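Local structure of vanadium-dependent bromoperoxidase (Corallina officinalis, 1QHB) at residues G226-S231 with K536-V541; G484-A489 with F557-L562; S238-V243 with G532-L537. The protein catalyses the halogenation of organic substrates with hydrogen peroxide and bromide, using a bound vanadate, and assembles as a homododecamer that also binds calcium. All coordinates share one frame; numbering follows the deposited sequence.

Interaction 1: G226-S231 with K536-V541; sequences GILPGS and KLADNV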
loop_
_atom_site.group_PDB
_atom_site.type_symbol
_atom_site.label_atom_id
_atom_site.label_comp_id
_atom_site.label_asym_id
_atom_site.label_seq_id
_atom_site.Cartn_x
_atom_site.Cartn_y
_atom_site.Cartn_z
ATOM N N GLY A 226 0.218 -46.878 -27.528
ATOM C CA GLY A 226 0.005 -46.046 -26.338
ATOM C C GLY A 226 -1.515 -46.144 -26.079
ATOM O O GLY A 226 -2.187 -46.920 -26.776
ATOM N N ILE A 227 -2.023 -45.373 -25.139
ATOM C CA ILE A 227 -3.427 -45.408 -24.784
ATOM C C ILE A 227 -4.127 -44.063 -24.905
ATOM O O ILE A 227 -5.197 -43.888 -24.318
ATOM C CB ILE A 227 -3.604 -45.892 -23.306
ATOM C CG1 ILE A 227 -2.821 -44.980 -22.345
ATOM C CG2 ILE A 227 -3.180 -47.336 -23.211
ATOM C CD1 ILE A 227 -2.893 -45.406 -20.883
ATOM N N LEU A 228 -3.567 -43.066 -25.565
ATOM C CA LEU A 228 -4.258 -41.810 -25.775
ATOM C C LEU A 228 -5.423 -42.143 -26.712
ATOM O O LEU A 228 -5.272 -43.021 -27.518
ATOM C CB LEU A 228 -3.375 -40.745 -26.476
ATOM C CG LEU A 228 -2.184 -40.365 -25.591
ATOM C CD1 LEU A 228 -1.321 -39.302 -26.206
ATOM C CD2 LEU A 228 -2.684 -39.925 -24.210
ATOM N N PRO A 229 -6.547 -41.479 -26.559
ATOM C CA PRO A 229 -7.695 -41.712 -27.393
ATOM C C PRO A 229 -7.299 -41.486 -28.850
ATOM O O PRO A 229 -6.798 -40.393 -29.152
ATOM C CB PRO A 229 -8.760 -40.704 -26.949
ATOM C CG PRO A 229 -8.273 -40.224 -25.641
ATOM C CD PRO A 229 -6.791 -40.445 -25.509
ATOM N N GLY A 230 -7.542 -42.501 -29.669
ATOM C CA GLY A 230 -7.205 -42.319 -31.102
ATOM C C GLY A 230 -6.028 -43.223 -31.469
ATOM O O GLY A 230 -5.978 -43.695 -32.623
ATOM N N SER A 231 -5.108 -43.486 -30.545
ATOM C CA SER A 231 -3.975 -44.338 -30.814
ATOM C C SER A 231 -4.292 -45.787 -31.157
ATOM O O SER A 231 -3.517 -46.421 -31.894
ATOM C CB SER A 231 -2.996 -44.386 -29.610
ATOM O OG SER A 231 -2.342 -43.123 -29.589
ATOM N N LYS A 536 -2.303 -39.845 -31.657
ATOM C CA LYS A 536 -1.490 -40.997 -32.120
ATOM C C LYS A 536 -0.024 -40.625 -32.348
ATOM O O LYS A 536 0.899 -41.379 -32.033
ATOM C CB LYS A 536 -2.110 -41.534 -33.422
ATOM C CG LYS A 536 -1.389 -42.826 -33.857
ATOM C CD LYS A 536 -1.970 -43.457 -35.103
ATOM C CE LYS A 536 -3.368 -44.034 -34.859
ATOM N NZ LYS A 536 -4.114 -44.343 -36.111
ATOM N N LEU A 537 0.201 -39.480 -32.992
ATOM C CA LEU A 537 1.520 -38.958 -33.285
ATOM C C LEU A 537 2.320 -38.689 -31.998
ATOM O O LEU A 537 3.500 -39.084 -31.858
ATOM C CB LEU A 537 1.378 -37.646 -34.069
ATOM C CG LEU A 537 2.671 -36.903 -34.466
ATOM C CD1 LEU A 537 3.486 -37.750 -35.417
ATOM C CD2 LEU A 537 2.348 -35.567 -35.125
ATOM N N ALA A 538 1.669 -38.084 -31.011
ATOM C CA ALA A 538 2.296 -37.926 -29.693
ATOM C C ALA A 538 2.698 -39.266 -29.134
ATOM O O ALA A 538 3.823 -39.463 -28.686
ATOM C CB ALA A 538 1.351 -37.228 -28.702
ATOM N N ASP A 539 1.750 -40.244 -29.220
ATOM C CA ASP A 539 2.098 -41.587 -28.750
ATOM C C ASP A 539 3.216 -42.203 -29.585
ATOM O O ASP A 539 4.028 -42.922 -29.002
ATOM C CB ASP A 539 0.860 -42.475 -28.707
ATOM C CG ASP A 539 0.171 -42.604 -27.377
ATOM O OD1 ASP A 539 0.821 -42.413 -26.300
ATOM O OD2 ASP A 539 -1.051 -42.921 -27.348
ATOM N N ASN A 540 3.275 -42.027 -30.888
ATOM C CA ASN A 540 4.326 -42.619 -31.723
ATOM C C ASN A 540 5.710 -42.097 -31.361
ATOM O O ASN A 540 6.727 -42.784 -31.233
ATOM C CB ASN A 540 4.059 -42.235 -33.176
ATOM C CG ASN A 540 2.937 -42.928 -33.923
ATOM O OD1 ASN A 540 2.605 -42.441 -35.000
ATOM N ND2 ASN A 540 2.356 -44.022 -33.449
ATOM N N VAL A 541 5.812 -40.759 -31.162
ATOM C CA VAL A 541 7.112 -40.202 -30.792
ATOM C C VAL A 541 7.516 -40.647 -29.400
ATOM O O VAL A 541 8.671 -41.022 -29.189
ATOM C CB VAL A 541 7.069 -38.678 -30.904
ATOM C CG1 VAL A 541 8.332 -38.035 -30.344
ATOM C CG2 VAL A 541 6.785 -38.303 -32.361
HETATM O O HOH W 1 -0.222 -43.411 -23.934
#
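D539 reaches from helix 530-548 into the bend of loop 226-231, and its OD2 is gripped by two donors. S231 OG gives a short hydrogen bond of 2.6 Å to D539 OD2, on the anti lone pair, away from OD1. L228 N meets the same D539 OD2 at 3.1 Å on the syn lone pair, with an N-H...O angle of 156°. The two bonds fix the rotation of the carboxylate. D539 has chi1 -97°, off the staggered positions, consistent with its being drawn to these two donors. The loop folds round this oxygen, and a turn bond from S231 N to L228 O at 3.1 Å closes it. Packing is tight here. G226 CA lies 3.6 Å from D539 CG, and a CB on G226 would clash with that carbon. L228 lays CB and CG against the carboxylate, and its CD1 touches A538 CB at 4.2 Å. OD2 has direct loop bonds, whereas OD1 is linked through a water that donates to D539 OD1 at 2.8 Å and accepts from I227 N. There I227 is partly exposed and turns its side chain away. At the other end of the segment K536 CE passes 3.5 Å from O of the partly exposed G230; its ammonium goes on to E533 and to the carbonyls of V233 and P235. The contact pins a long loop to a buried helix of the helical haloperoxidase core. Helix 553-574 covers it through L560, which touches both L228 and D539, and A538 packs on A489 and V493 of helix 484-499.

Interaction 2: G484-A489 with F557-L562; sequences GHAVVA and FESLLL. With PO4 (phosphate ion), chain G.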
loop_
_atom_site.group_PDB
_atom_site.type_symbol
_atom_site.label_atom_id
_atom_site.label_comp_id
_atom_site.label_asym_id
_atom_site.label_seq_id
_atom_site.Cartn_x
_atom_site.Cartn_y
_atom_site.Cartn_z
ATOM N N GLY A 484 11.580 -35.843 -21.947
ATOM C CA GLY A 484 11.572 -34.605 -22.698
ATOM C C GLY A 484 10.748 -34.742 -23.952
ATOM O O GLY A 484 9.965 -33.847 -24.299
ATOM N N HIS A 485 10.873 -35.854 -24.673
ATOM C CA HIS A 485 10.072 -36.045 -25.908
ATOM C C HIS A 485 8.578 -36.080 -25.608
ATOM O O HIS A 485 7.741 -35.437 -26.234
ATOM C CB HIS A 485 10.468 -37.449 -26.487
ATOM C CG HIS A 485 11.678 -37.310 -27.362
ATOM N ND1 HIS A 485 12.986 -37.332 -26.958
ATOM C CD2 HIS A 485 11.728 -37.140 -28.706
ATOM C CE1 HIS A 485 13.780 -37.149 -27.998
ATOM N NE2 HIS A 485 13.045 -37.064 -29.084
ATOM N N ALA A 486 8.207 -36.882 -24.607
ATOM C CA ALA A 486 6.796 -37.002 -24.242
ATOM C C ALA A 486 6.227 -35.739 -23.610
ATOM O O ALA A 486 5.071 -35.409 -23.931
ATOM C CB ALA A 486 6.580 -38.216 -23.377
ATOM N N VAL A 487 7.053 -34.965 -22.849
ATOM C CA VAL A 487 6.423 -33.763 -22.282
ATOM C C VAL A 487 6.115 -32.763 -23.374
ATOM O O VAL A 487 5.155 -31.997 -23.385
ATOM C CB VAL A 487 7.234 -33.154 -21.125
ATOM C CG1 VAL A 487 8.418 -32.303 -21.630
ATOM C CG2 VAL A 487 6.315 -32.205 -20.345
ATOM N N VAL A 488 7.009 -32.666 -24.361
ATOM C CA VAL A 488 6.864 -31.752 -25.474
ATOM C C VAL A 488 5.730 -32.210 -26.382
ATOM O O VAL A 488 4.970 -31.382 -26.870
ATOM C CB VAL A 488 8.177 -31.600 -26.254
ATOM C CG1 VAL A 488 7.988 -30.883 -27.585
ATOM C CG2 VAL A 488 9.195 -30.845 -25.388
ATOM N N ALA A 489 5.633 -33.535 -26.580
ATOM C CA ALA A 489 4.560 -34.075 -27.414
ATOM C C ALA A 489 3.233 -33.600 -26.803
ATOM O O ALA A 489 2.384 -33.052 -27.508
ATOM C CB ALA A 489 4.601 -35.613 -27.482
ATOM N N PHE A 557 3.540 -41.919 -20.581
ATOM C CA PHE A 557 2.142 -41.535 -20.278
ATOM C C PHE A 557 2.088 -40.401 -19.258
ATOM O O PHE A 557 1.420 -39.397 -19.442
ATOM C CB PHE A 557 1.302 -42.727 -19.877
ATOM C CG PHE A 557 -0.135 -42.358 -19.560
ATOM C CD1 PHE A 557 -1.010 -42.082 -20.573
ATOM C CD2 PHE A 557 -0.577 -42.322 -18.254
ATOM C CE1 PHE A 557 -2.325 -41.761 -20.293
ATOM C CE2 PHE A 557 -1.892 -41.992 -17.973
ATOM C CZ PHE A 557 -2.789 -41.702 -19.004
ATOM N N GLU A 558 2.833 -40.498 -18.159
ATOM C CA GLU A 558 2.776 -39.401 -17.178
ATOM C C GLU A 558 3.297 -38.079 -17.722
ATOM O O GLU A 558 2.784 -37.029 -17.287
ATOM C CB GLU A 558 3.507 -39.795 -15.888
ATOM C CG GLU A 558 2.849 -40.993 -15.200
ATOM C CD GLU A 558 1.403 -40.729 -14.782
ATOM O OE1 GLU A 558 0.914 -39.591 -14.768
ATOM O OE2 GLU A 558 0.689 -41.691 -14.431
ATOM N N SER A 559 4.293 -38.088 -18.596
ATOM C CA SER A 559 4.849 -36.871 -19.146
ATOM C C SER A 559 3.867 -36.252 -20.154
ATOM O O SER A 559 3.828 -35.038 -20.308
ATOM C CB SER A 559 6.162 -37.134 -19.844
ATOM O OG SER A 559 7.196 -37.616 -19.041
ATOM N N LEU A 560 3.113 -37.080 -20.882
ATOM C CA LEU A 560 2.114 -36.535 -21.799
ATOM C C LEU A 560 1.102 -35.727 -20.960
ATOM O O LEU A 560 0.819 -34.603 -21.359
ATOM C CB LEU A 560 1.394 -37.674 -22.563
ATOM C CG LEU A 560 2.334 -38.311 -23.623
ATOM C CD1 LEU A 560 1.816 -39.669 -24.053
ATOM C CD2 LEU A 560 2.419 -37.363 -24.797
ATOM N N LEU A 561 0.616 -36.270 -19.842
ATOM C CA LEU A 561 -0.325 -35.480 -19.055
ATOM C C LEU A 561 0.289 -34.178 -18.521
ATOM O O LEU A 561 -0.408 -33.161 -18.502
ATOM C CB LEU A 561 -0.850 -36.279 -17.843
ATOM C CG LEU A 561 -1.523 -37.604 -18.185
ATOM C CD1 LEU A 561 -2.135 -38.207 -16.902
ATOM C CD2 LEU A 561 -2.589 -37.431 -19.228
ATOM N N LEU A 562 1.564 -34.206 -18.149
ATOM C CA LEU A 562 2.199 -32.999 -17.616
ATOM C C LEU A 562 2.314 -31.922 -18.678
ATOM O O LEU A 562 2.029 -30.730 -18.356
ATOM C CB LEU A 562 3.574 -33.309 -17.028
ATOM C CG LEU A 562 4.442 -32.187 -16.478
ATOM C CD1 LEU A 562 3.829 -31.704 -15.162
ATOM C CD2 LEU A 562 5.903 -32.553 -16.227
HETATM P P PO4 G . 14.214 -38.060 -23.319
HETATM O O1 PO4 G . 15.027 -39.298 -23.180
HETATM O O2 PO4 G . 13.018 -38.276 -24.183
HETATM O O3 PO4 G . 15.058 -36.990 -23.876
HETATM O O4 PO4 G . 13.750 -37.705 -21.926
#
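A486 and S559 meet CB to CB at 3.7 Å where helices 484-499 and 553-574 come together. The axes of the two short segments approach to 6.9 Å and cross at -38°, a closeness that small residues allow. V487 CA points its hydrogen at S559 O, a CA-H...O contact of 3.5 Å. L560 can be followed outward. Its CB starts away from the other helix. CG, anti to its own carbonyl carbon (chi1 -72°), turns back and lies 4.0 Å from A486 O. The tip CD2 then sits 3.4 Å from A486 O and 3.9 Å from A489 CB. The other tip, CD1, turns to L228 and D539. V487 CG2 touches L562 CD2 on another part of the interface. S559 OG bonds instead to D555 O and S483 N. The start of helix 484-499 belongs to the vanadate site, where a phosphate, probably from the crystallisation liquor, is bound. G484 N donates to phosphate O4 at 2.9 Å. H485 ND1 donates to phosphate O2 at 2.9 Å, the ion lying at the ring edge, and H485 N reaches the same oxygen. By similarity H485 is an active-site residue, and its NE2 bonds to D333. R406, K398, R545, H551 and S483 complete the grip on the ion. The pair lies inside the helical core: V487 and V488 pack on helix 376-402, A489 touches A538 of helix 530-548, and F557 turns to helix 208-213.

Interaction 3: S238-V243 with G532-L537; sequences SQFIIV and GELNKL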
loop_
_atom_site.group_PDB
_atom_site.type_symbol
_atom_site.label_atom_id
_atom_site.label_comp_id
_atom_site.label_asym_id
_atom_site.label_seq_id
_atom_site.Cartn_x
_atom_site.Cartn_y
_atom_site.Cartn_z
ATOM N N SER A 238 0.772 -42.644 -37.194
ATOM C CA SER A 238 -0.082 -41.500 -37.419
ATOM C C SER A 238 0.063 -41.167 -38.874
ATOM O O SER A 238 1.207 -41.154 -39.393
ATOM C CB SER A 238 0.439 -40.329 -36.539
ATOM O OG SER A 238 -0.240 -39.123 -36.936
ATOM N N GLN A 239 -0.997 -40.684 -39.531
ATOM C CA GLN A 239 -0.860 -40.248 -40.913
ATOM C C GLN A 239 0.186 -39.150 -41.016
ATOM O O GLN A 239 0.869 -38.964 -42.029
ATOM C CB GLN A 239 -2.202 -39.648 -41.435
ATOM C CG GLN A 239 -3.344 -40.677 -41.456
ATOM C CD GLN A 239 -2.986 -41.819 -42.419
ATOM O OE1 GLN A 239 -2.848 -41.604 -43.631
ATOM N NE2 GLN A 239 -2.795 -42.974 -41.798
ATOM N N PHE A 240 0.332 -38.323 -39.994
ATOM C CA PHE A 240 1.186 -37.146 -40.022
ATOM C C PHE A 240 2.680 -37.405 -40.027
ATOM O O PHE A 240 3.447 -36.427 -40.258
ATOM C CB PHE A 240 0.817 -36.228 -38.822
ATOM C CG PHE A 240 -0.599 -35.696 -38.916
ATOM C CD1 PHE A 240 -1.071 -35.049 -40.032
ATOM C CD2 PHE A 240 -1.463 -35.856 -37.861
ATOM C CE1 PHE A 240 -2.362 -34.546 -40.075
ATOM C CE2 PHE A 240 -2.766 -35.390 -37.907
ATOM C CZ PHE A 240 -3.220 -34.739 -39.006
ATOM N N ILE A 241 3.103 -38.634 -39.777
ATOM C CA ILE A 241 4.523 -38.972 -39.843
ATOM C C ILE A 241 4.873 -39.762 -41.096
ATOM O O ILE A 241 6.059 -40.070 -41.289
ATOM C CB ILE A 241 4.970 -39.663 -38.543
ATOM C CG1 ILE A 241 6.454 -39.383 -38.205
ATOM C CG2 ILE A 241 4.611 -41.119 -38.423
ATOM C CD1 ILE A 241 6.849 -39.916 -36.886
ATOM N N ILE A 242 3.930 -40.007 -42.007
ATOM C CA ILE A 242 4.198 -40.696 -43.245
ATOM C C ILE A 242 3.633 -39.992 -44.466
ATOM O O ILE A 242 4.225 -40.162 -45.537
ATOM C CB ILE A 242 3.640 -42.130 -43.338
ATOM C CG1 ILE A 242 2.147 -42.182 -42.992
ATOM C CG2 ILE A 242 4.470 -43.080 -42.505
ATOM C CD1 ILE A 242 1.556 -43.574 -43.180
ATOM N N VAL A 243 2.531 -39.246 -44.451
ATOM C CA VAL A 243 2.062 -38.671 -45.694
ATOM C C VAL A 243 2.656 -37.277 -45.906
ATOM O O VAL A 243 3.080 -36.587 -44.962
ATOM C CB VAL A 243 0.534 -38.502 -45.753
ATOM C CG1 VAL A 243 -0.149 -39.802 -45.383
ATOM C CG2 VAL A 243 0.084 -37.393 -44.792
ATOM N N GLY A 532 -7.585 -37.557 -33.036
ATOM C CA GLY A 532 -7.071 -38.916 -32.772
ATOM C C GLY A 532 -5.737 -39.159 -33.467
ATOM O O GLY A 532 -4.915 -39.855 -32.901
ATOM N N GLU A 533 -5.458 -38.600 -34.656
ATOM C CA GLU A 533 -4.190 -38.783 -35.331
ATOM C C GLU A 533 -3.095 -37.875 -34.724
ATOM O O GLU A 533 -1.903 -38.144 -34.894
ATOM C CB GLU A 533 -4.325 -38.507 -36.834
ATOM C CG GLU A 533 -5.099 -39.605 -37.587
ATOM C CD GLU A 533 -4.402 -40.955 -37.406
ATOM O OE1 GLU A 533 -3.298 -41.124 -37.999
ATOM O OE2 GLU A 533 -4.952 -41.776 -36.646
ATOM N N LEU A 534 -3.477 -36.804 -34.030
ATOM C CA LEU A 534 -2.473 -35.948 -33.351
ATOM C C LEU A 534 -2.090 -36.620 -32.053
ATOM O O LEU A 534 -0.914 -36.738 -31.676
ATOM C CB LEU A 534 -2.986 -34.545 -33.098
ATOM C CG LEU A 534 -3.082 -33.615 -34.309
ATOM C CD1 LEU A 534 -3.852 -32.328 -33.934
ATOM C CD2 LEU A 534 -1.695 -33.267 -34.837
ATOM N N ASN A 535 -3.092 -37.188 -31.357
ATOM C CA ASN A 535 -2.841 -37.975 -30.164
ATOM C C ASN A 535 -1.986 -39.174 -30.550
ATOM O O ASN A 535 -1.018 -39.542 -29.882
ATOM C CB ASN A 535 -4.118 -38.478 -29.460
ATOM C CG ASN A 535 -4.923 -37.419 -28.750
ATOM O OD1 ASN A 535 -4.522 -36.264 -28.522
ATOM N ND2 ASN A 535 -6.154 -37.767 -28.360
ATOM N N LYS A 536 -2.303 -39.845 -31.657
ATOM C CA LYS A 536 -1.490 -40.997 -32.120
ATOM C C LYS A 536 -0.024 -40.625 -32.348
ATOM O O LYS A 536 0.899 -41.379 -32.033
ATOM C CB LYS A 536 -2.110 -41.534 -33.422
ATOM C CG LYS A 536 -1.389 -42.826 -33.857
ATOM C CD LYS A 536 -1.970 -43.457 -35.103
ATOM C CE LYS A 536 -3.368 -44.034 -34.859
ATOM N NZ LYS A 536 -4.114 -44.343 -36.111
ATOM N N LEU A 537 0.201 -39.480 -32.992
ATOM C CA LEU A 537 1.520 -38.958 -33.285
ATOM C C LEU A 537 2.320 -38.689 -31.998
ATOM O O LEU A 537 3.500 -39.084 -31.858
ATOM C CB LEU A 537 1.378 -37.646 -34.069
ATOM C CG LEU A 537 2.671 -36.903 -34.466
ATOM C CD1 LEU A 537 3.486 -37.750 -35.417
ATOM C CD2 LEU A 537 2.348 -35.567 -35.125
HETATM O O HOH W 2 -2.802 -43.765 -39.170
#
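The backbone of S238 runs closest to that of L537, 5.1 Å between CA atoms, where loop 238-243 passes alongside helix 530-548. S238 forms an ST turn: its OG accepts from F240 N at 3.2 Å. The same OG donates across the contact to E533 O at 2.8 Å. With OG anti to the backbone N (chi1 169°), the hydroxyl lies between the turn and the helix. E533 O already takes the helix bond from L537 N, so two donors share it, and they come from opposite faces of the carbonyl plane. The serine thus bridges the loop turn and the helix backbone. The carboxylate of E533 meets the loop in turn. Q239 N donates to E533 OE1 at 2.8 Å, nearly along the C-O axis. E533 OE2 takes K536 NZ in a salt bridge of 2.8 Å, using the syn lone pair. E533 is buried, so K536 is likely to stabilise its negative charge. An alanine in place of E533 would probably leave Q239 N without its acceptor and K536 without its counter-charge inside the fold. On another part of the contact the chemistry is apolar. F240 CE2 lies 3.6 Å from E533 CB and touches L534 CD2, an oblique approach to the ring. L537 spreads its two methyls, CD2 to F240 CB and CD1 to I241 CB. F240, L534 and L537 also rest on A342 of helix 337-349. Q239 OE1 accepts from F510 N. The polar part is completed by a water that accepts from Q239 NE2 at 2.7 Å and donates to E533 OE1 at 2.9 Å, with a weak further bond from K536 NZ.

Overall arrangement
All three contacts are buried and lie within one chain. Interaction 2 is nearest the chain centre, about 7 Å from it, and joins two core helices by alanine, valine, leucine and serine side chains beside the ion site, with no hydrogen bond across. Interactions 1 and 3 lie farther out, about 11 and 15 Å, and tie two parts of one long loop to helix 530-548. There polar bonds are added to apolar packing: one acidic side chain in each takes a loop backbone N-H. They share K536 and L537, and N540 with S238 and N535 with P229 join them further. Interaction 1 touches interaction 2 through I227, L228, A538 and D539. Interactions 2 and 3 do not touch.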